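PDB 2EP5: malonyl CoA reductase (malonate semialdehyde-forming) from Sulfolobus tokodaii, which probably catalyses the NADPH-dependent reduction of malonyl-CoA to 3-oxopropanoate (malonate semialdehyde), as a member of the aspartate-semialdehyde dehydrogenase family. Local coordinates for the interface of chains A and B. Coordinates in Å, arbitrary orientation; residue numbers count along the deposited sequence, not the author numbering. Chains: chain A/B, 350aa long hypothetical aspartate-semialdehyde dehydrogenase.

The interface of chains A and B. Residues chain A 180, 185-186, 188-191, 193-194; chain B 180, 185-186, 188-191, 193-194.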
ATOM      1  N   VAL A 180       8.434  -8.122   2.274  1.00 20.18           N
ATOM      2  CA  VAL A 180       8.983  -8.022   0.933  1.00 21.05           C
ATOM      3  C   VAL A 180      10.513  -7.940   0.935  1.00 22.34           C
ATOM      4  O   VAL A 180      11.173  -8.560   0.101  1.00 22.57           O
ATOM      5  CB  VAL A 180       8.411  -6.773   0.208  1.00 20.51           C
ATOM      6  CG1 VAL A 180       9.179  -6.504  -1.070  1.00 20.21           C
ATOM      7  CG2 VAL A 180       6.943  -6.996  -0.115  1.00 20.74           C
ATOM      8  N   TYR A 185      15.893  -5.751  -1.914  1.00 32.78           N
ATOM      9  CA  TYR A 185      15.223  -4.471  -2.084  1.00 31.84           C
ATOM     10  C   TYR A 185      14.382  -4.395  -3.352  1.00 30.98           C
ATOM     11  O   TYR A 185      13.357  -3.711  -3.381  1.00 30.55           O
ATOM     12  CB  TYR A 185      16.240  -3.325  -2.107  1.00 31.88           C
ATOM     13  CG  TYR A 185      15.610  -1.971  -1.871  1.00 29.99           C
ATOM     14  CD1 TYR A 185      15.206  -1.583  -0.587  1.00 30.44           C
ATOM     15  CD2 TYR A 185      15.393  -1.084  -2.925  1.00 29.87           C
ATOM     16  CE1 TYR A 185      14.605  -0.345  -0.364  1.00 28.83           C
ATOM     17  CE2 TYR A 185      14.790   0.160  -2.712  1.00 27.40           C
ATOM     18  CZ  TYR A 185      14.401   0.520  -1.433  1.00 28.96           C
ATOM     19  OH  TYR A 185      13.824   1.746  -1.216  1.00 28.64           O
ATOM     20  N   ASN A 186      14.810  -5.095  -4.396  1.00 29.49           N
ATOM     21  CA  ASN A 186      14.094  -5.054  -5.668  1.00 29.34           C
ATOM     22  C   ASN A 186      13.564  -6.397  -6.127  1.00 29.19           C
ATOM     23  O   ASN A 186      13.121  -6.532  -7.267  1.00 30.41           O
ATOM     24  CB  ASN A 186      15.002  -4.488  -6.765  1.00 29.57           C
ATOM     25  CG  ASN A 186      15.426  -3.054  -6.494  1.00 32.26           C
ATOM     26  OD1 ASN A 186      16.544  -2.656  -6.834  1.00 35.43           O
ATOM     27  ND2 ASN A 186      14.536  -2.264  -5.890  1.00 30.03           N
ATOM     28  N   ILE A 188      10.804  -7.999  -5.354  1.00 24.84           N
ATOM     29  CA  ILE A 188       9.370  -8.023  -5.643  1.00 24.18           C
ATOM     30  C   ILE A 188       8.806  -6.698  -6.147  1.00 22.37           C
ATOM     31  O   ILE A 188       9.034  -5.651  -5.549  1.00 20.55           O
ATOM     32  CB  ILE A 188       8.605  -8.457  -4.389  1.00 23.01           C
ATOM     33  CG1 ILE A 188       9.194  -9.781  -3.891  1.00 22.86           C
ATOM     34  CG2 ILE A 188       7.124  -8.603  -4.692  1.00 21.82           C
ATOM     35  CD1 ILE A 188       9.078  -9.971  -2.412  1.00 20.00           C
ATOM     36  N   SER A 189       8.059  -6.756  -7.245  1.00 21.74           N
ATOM     37  CA  SER A 189       7.479  -5.548  -7.824  1.00 22.25           C
ATOM     38  C   SER A 189       6.254  -5.068  -7.054  1.00 20.03           C
ATOM     39  O   SER A 189       5.580  -5.838  -6.377  1.00 18.76           O
ATOM     40  CB  SER A 189       7.083  -5.781  -9.285  1.00 20.88           C
ATOM     41  OG  SER A 189       5.789  -6.357  -9.366  1.00 22.11           O
ATOM     42  N   PHE A 190       5.979  -3.779  -7.169  1.00 18.66           N
ATOM     43  CA  PHE A 190       4.834  -3.168  -6.510  1.00 17.98           C
ATOM     44  C   PHE A 190       3.516  -3.779  -6.997  1.00 16.12           C
ATOM     45  O   PHE A 190       2.611  -4.045  -6.209  1.00 15.75           O
ATOM     46  CB  PHE A 190       4.821  -1.668  -6.800  1.00 15.43           C
ATOM     47  CG  PHE A 190       3.616  -0.966  -6.272  1.00 13.95           C
ATOM     48  CD1 PHE A 190       3.533  -0.611  -4.933  1.00 15.87           C
ATOM     49  CD2 PHE A 190       2.562  -0.654  -7.111  1.00 12.75           C
ATOM     50  CE1 PHE A 190       2.416   0.053  -4.435  1.00 14.53           C
ATOM     51  CE2 PHE A 190       1.442   0.008  -6.622  1.00 15.30           C
ATOM     52  CZ  PHE A 190       1.371   0.364  -5.282  1.00 12.39           C
ATOM     53  N   MET A 191       3.418  -3.961  -8.307  1.00 16.44           N
ATOM     54  CA  MET A 191       2.233  -4.521  -8.939  1.00 19.19           C
ATOM     55  C   MET A 191       1.916  -5.940  -8.466  1.00 20.42           C
ATOM     56  O   MET A 191       0.750  -6.315  -8.343  1.00 21.05           O
ATOM     57  CB  MET A 191       2.417  -4.534 -10.458  1.00 21.80           C
ATOM     58  CG  MET A 191       2.475  -3.155 -11.110  1.00 24.51           C
ATOM     59  SD  MET A 191       0.912  -2.264 -10.962  1.00 29.82           S
ATOM     60  CE  MET A 191      -0.120  -3.230 -12.051  1.00 27.49           C
ATOM     61  N   ILE A 193       2.732  -7.458  -5.423  1.00 21.14           N
ATOM     62  CA  ILE A 193       2.389  -7.679  -4.026  1.00 21.25           C
ATOM     63  C   ILE A 193       1.460  -6.690  -3.314  1.00 21.15           C
ATOM     64  O   ILE A 193       0.731  -7.082  -2.406  1.00 21.47           O
ATOM     65  CB  ILE A 193       3.692  -7.826  -3.185  1.00 18.70           C
ATOM     66  CG1 ILE A 193       3.361  -8.292  -1.771  1.00 20.41           C
ATOM     67  CG2 ILE A 193       4.423  -6.497  -3.119  1.00 16.75           C
ATOM     68  CD1 ILE A 193       2.727  -9.676  -1.709  1.00 21.92           C
ATOM     69  N   GLU A 194       1.468  -5.423  -3.706  1.00 21.30           N
ATOM     70  CA  GLU A 194       0.629  -4.451  -3.016  1.00 23.37           C
ATOM     71  C   GLU A 194      -0.858  -4.823  -2.989  1.00 20.50           C
ATOM     72  O   GLU A 194      -1.452  -5.206  -4.006  1.00 18.81           O
ATOM     73  CB  GLU A 194       0.846  -3.039  -3.598  1.00 27.39           C
ATOM     74  CG  GLU A 194      -0.025  -2.641  -4.765  1.00 33.23           C
ATOM     75  CD  GLU A 194      -1.384  -2.152  -4.321  1.00 37.23           C
ATOM     76  OE1 GLU A 194      -1.465  -1.587  -3.206  1.00 40.26           O
ATOM     77  OE2 GLU A 194      -2.363  -2.320  -5.087  1.00 38.53           O
TER
ATOM     78  N   VAL B 180       2.020   3.297 -11.134  1.00 18.66           N
ATOM     79  CA  VAL B 180       3.172   2.417 -11.264  1.00 20.96           C
ATOM     80  C   VAL B 180       3.128   1.589 -12.560  1.00 21.08           C
ATOM     81  O   VAL B 180       4.156   1.370 -13.194  1.00 19.97           O
ATOM     82  CB  VAL B 180       3.261   1.464 -10.047  1.00 21.26           C
ATOM     83  CG1 VAL B 180       4.332   0.411 -10.285  1.00 24.37           C
ATOM     84  CG2 VAL B 180       3.571   2.254  -8.788  1.00 18.95           C
ATOM     85  N   TYR B 185       4.704  -3.928 -15.657  1.00 31.93           N
ATOM     86  CA  TYR B 185       4.325  -4.706 -14.484  1.00 32.33           C
ATOM     87  C   TYR B 185       5.411  -4.822 -13.419  1.00 32.24           C
ATOM     88  O   TYR B 185       5.118  -4.767 -12.228  1.00 32.34           O
ATOM     89  CB  TYR B 185       3.875  -6.108 -14.892  1.00 32.00           C
ATOM     90  CG  TYR B 185       3.001  -6.769 -13.851  1.00 35.03           C
ATOM     91  CD1 TYR B 185       1.668  -6.373 -13.680  1.00 34.27           C
ATOM     92  CD2 TYR B 185       3.505  -7.777 -13.019  1.00 35.01           C
ATOM     93  CE1 TYR B 185       0.860  -6.961 -12.708  1.00 35.06           C
ATOM     94  CE2 TYR B 185       2.707  -8.374 -12.042  1.00 34.38           C
ATOM     95  CZ  TYR B 185       1.387  -7.960 -11.892  1.00 36.75           C
ATOM     96  OH  TYR B 185       0.595  -8.538 -10.924  1.00 40.03           O
ATOM     97  N   ASN B 186       6.660  -4.981 -13.841  1.00 32.09           N
ATOM     98  CA  ASN B 186       7.761  -5.123 -12.893  1.00 32.85           C
ATOM     99  C   ASN B 186       8.783  -4.002 -13.020  1.00 32.46           C
ATOM    100  O   ASN B 186       9.965  -4.193 -12.725  1.00 32.61           O
ATOM    101  CB  ASN B 186       8.466  -6.460 -13.116  1.00 34.75           C
ATOM    102  CG  ASN B 186       7.537  -7.648 -12.957  1.00 37.99           C
ATOM    103  OD1 ASN B 186       7.621  -8.612 -13.721  1.00 40.08           O
ATOM    104  ND2 ASN B 186       6.656  -7.593 -11.960  1.00 37.53           N
ATOM    105  N   ILE B 188       8.851  -1.065 -11.333  1.00 27.95           N
ATOM    106  CA  ILE B 188       9.177  -0.480 -10.035  1.00 26.05           C
ATOM    107  C   ILE B 188       8.955  -1.439  -8.876  1.00 24.44           C
ATOM    108  O   ILE B 188       7.933  -2.121  -8.810  1.00 23.05           O
ATOM    109  CB  ILE B 188       8.335   0.788  -9.818  1.00 27.20           C
ATOM    110  CG1 ILE B 188       8.506   1.706 -11.034  1.00 27.35           C
ATOM    111  CG2 ILE B 188       8.747   1.491  -8.525  1.00 25.88           C
ATOM    112  CD1 ILE B 188       7.654   2.921 -11.000  1.00 25.18           C
ATOM    113  N   SER B 189       9.913  -1.480  -7.958  1.00 21.67           N
ATOM    114  CA  SER B 189       9.815  -2.367  -6.818  1.00 21.65           C
ATOM    115  C   SER B 189       8.912  -1.804  -5.737  1.00 21.30           C
ATOM    116  O   SER B 189       8.751  -0.592  -5.612  1.00 21.22           O
ATOM    117  CB  SER B 189      11.197  -2.634  -6.226  1.00 22.51           C
ATOM    118  OG  SER B 189      11.704  -1.478  -5.586  1.00 25.53           O
ATOM    119  N   PHE B 190       8.329  -2.710  -4.959  1.00 19.06           N
ATOM    120  CA  PHE B 190       7.442  -2.364  -3.861  1.00 17.06           C
ATOM    121  C   PHE B 190       8.166  -1.467  -2.864  1.00 16.94           C
ATOM    122  O   PHE B 190       7.614  -0.484  -2.385  1.00 17.60           O
ATOM    123  CB  PHE B 190       6.997  -3.645  -3.146  1.00 13.35           C
ATOM    124  CG  PHE B 190       6.068  -3.409  -1.991  1.00 13.26           C
ATOM    125  CD1 PHE B 190       4.709  -3.175  -2.203  1.00 14.53           C
ATOM    126  CD2 PHE B 190       6.544  -3.418  -0.687  1.00 12.70           C
ATOM    127  CE1 PHE B 190       3.843  -2.958  -1.127  1.00 14.17           C
ATOM    128  CE2 PHE B 190       5.676  -3.197   0.401  1.00 11.66           C
ATOM    129  CZ  PHE B 190       4.330  -2.969   0.175  1.00 10.37           C
ATOM    130  N   MET B 191       9.401  -1.841  -2.540  1.00 18.14           N
ATOM    131  CA  MET B 191      10.224  -1.105  -1.588  1.00 18.82           C
ATOM    132  C   MET B 191      10.468   0.332  -2.006  1.00 18.71           C
ATOM    133  O   MET B 191      10.456   1.221  -1.175  1.00 20.12           O
ATOM    134  CB  MET B 191      11.573  -1.800  -1.410  1.00 19.01           C
ATOM    135  CG  MET B 191      11.484  -3.185  -0.786  1.00 24.38           C
ATOM    136  SD  MET B 191      10.878  -3.147   0.913  1.00 28.37           S
ATOM    137  CE  MET B 191      12.393  -2.688   1.796  1.00 27.86           C
ATOM    138  N   ILE B 193       8.562   2.292  -4.011  1.00 20.20           N
ATOM    139  CA  ILE B 193       7.415   3.169  -4.181  1.00 21.17           C
ATOM    140  C   ILE B 193       6.331   3.156  -3.096  1.00 22.60           C
ATOM    141  O   ILE B 193       5.697   4.182  -2.854  1.00 23.54           O
ATOM    142  CB  ILE B 193       6.757   2.917  -5.569  1.00 20.39           C
ATOM    143  CG1 ILE B 193       5.685   3.975  -5.845  1.00 23.01           C
ATOM    144  CG2 ILE B 193       6.127   1.521  -5.616  1.00 15.17           C
ATOM    145  CD1 ILE B 193       6.226   5.375  -6.022  1.00 25.55           C
ATOM    146  N   GLU B 194       6.127   2.017  -2.438  1.00 23.15           N
ATOM    147  CA  GLU B 194       5.102   1.904  -1.405  1.00 24.77           C
ATOM    148  C   GLU B 194       5.240   2.956  -0.298  1.00 23.62           C
ATOM    149  O   GLU B 194       6.323   3.151   0.273  1.00 22.33           O
ATOM    150  CB  GLU B 194       5.101   0.476  -0.828  1.00 28.83           C
ATOM    151  CG  GLU B 194       5.626   0.297   0.593  1.00 35.78           C
ATOM    152  CD  GLU B 194       4.591   0.623   1.656  1.00 41.28           C
ATOM    153  OE1 GLU B 194       3.389   0.338   1.423  1.00 43.35           O
ATOM    154  OE2 GLU B 194       4.984   1.146   2.729  1.00 43.16           O
TER
HETATM  155  O   HOH W   1      10.401  -4.527  -3.433  1.00 25.82           O
HETATM  156  O   HOH W   2       5.521  -2.901 -10.090  1.00 28.03           O
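Two copies of one loop pair about a two-fold axis, A:Ser189 facing B:Ser189 in a minimal antiparallel bridge. Its rungs are nearly straight: A:Phe190 N gives its hydrogen to B:Ile188 O at 3.0 Å (175° at H), in the plane of that carbonyl, and the twin bond runs the other way. A:Ile188 O and B:Ile188 O each also meet a buttressing water; water 1 lies 2.8 Å from A:Ile188 O and also bonds A:Tyr185 O and B:Met191 N, so it ties both chains together.

Beside the bridge, B:Met191 lays CB over one face of the A:Tyr185 ring, 3.6 Å from its centroid, and bends at chi2 and chi3 so that CE returns to the CD1/CE1 rim. A:Tyr185 meets it with CG anti to its backbone N (chi1 -163°). An alanine here would remove the ring and would probably leave B:Met191 CB and CE poorly packed. A:Ser189 OG and B:Asn186 ND2 lie 3.0 Å apart, a bent and probably weak hydrogen bond.

A:Phe190, CG likewise anti to N (chi1 175°), pushes its ring obliquely into chain B: CD1 touches B:Ile193 CG2 at 3.4 Å, while CD2 on the opposite rim rests on B:Val180 CG2 at 3.5 Å. Within its own chain, A:Glu194 CG covers one ring face. The centre of this patch lies about 15 Å from A:His244, the predicted proton acceptor; the patch joins two subunits of the deposited tetramer and probably helps hold the oligomer together.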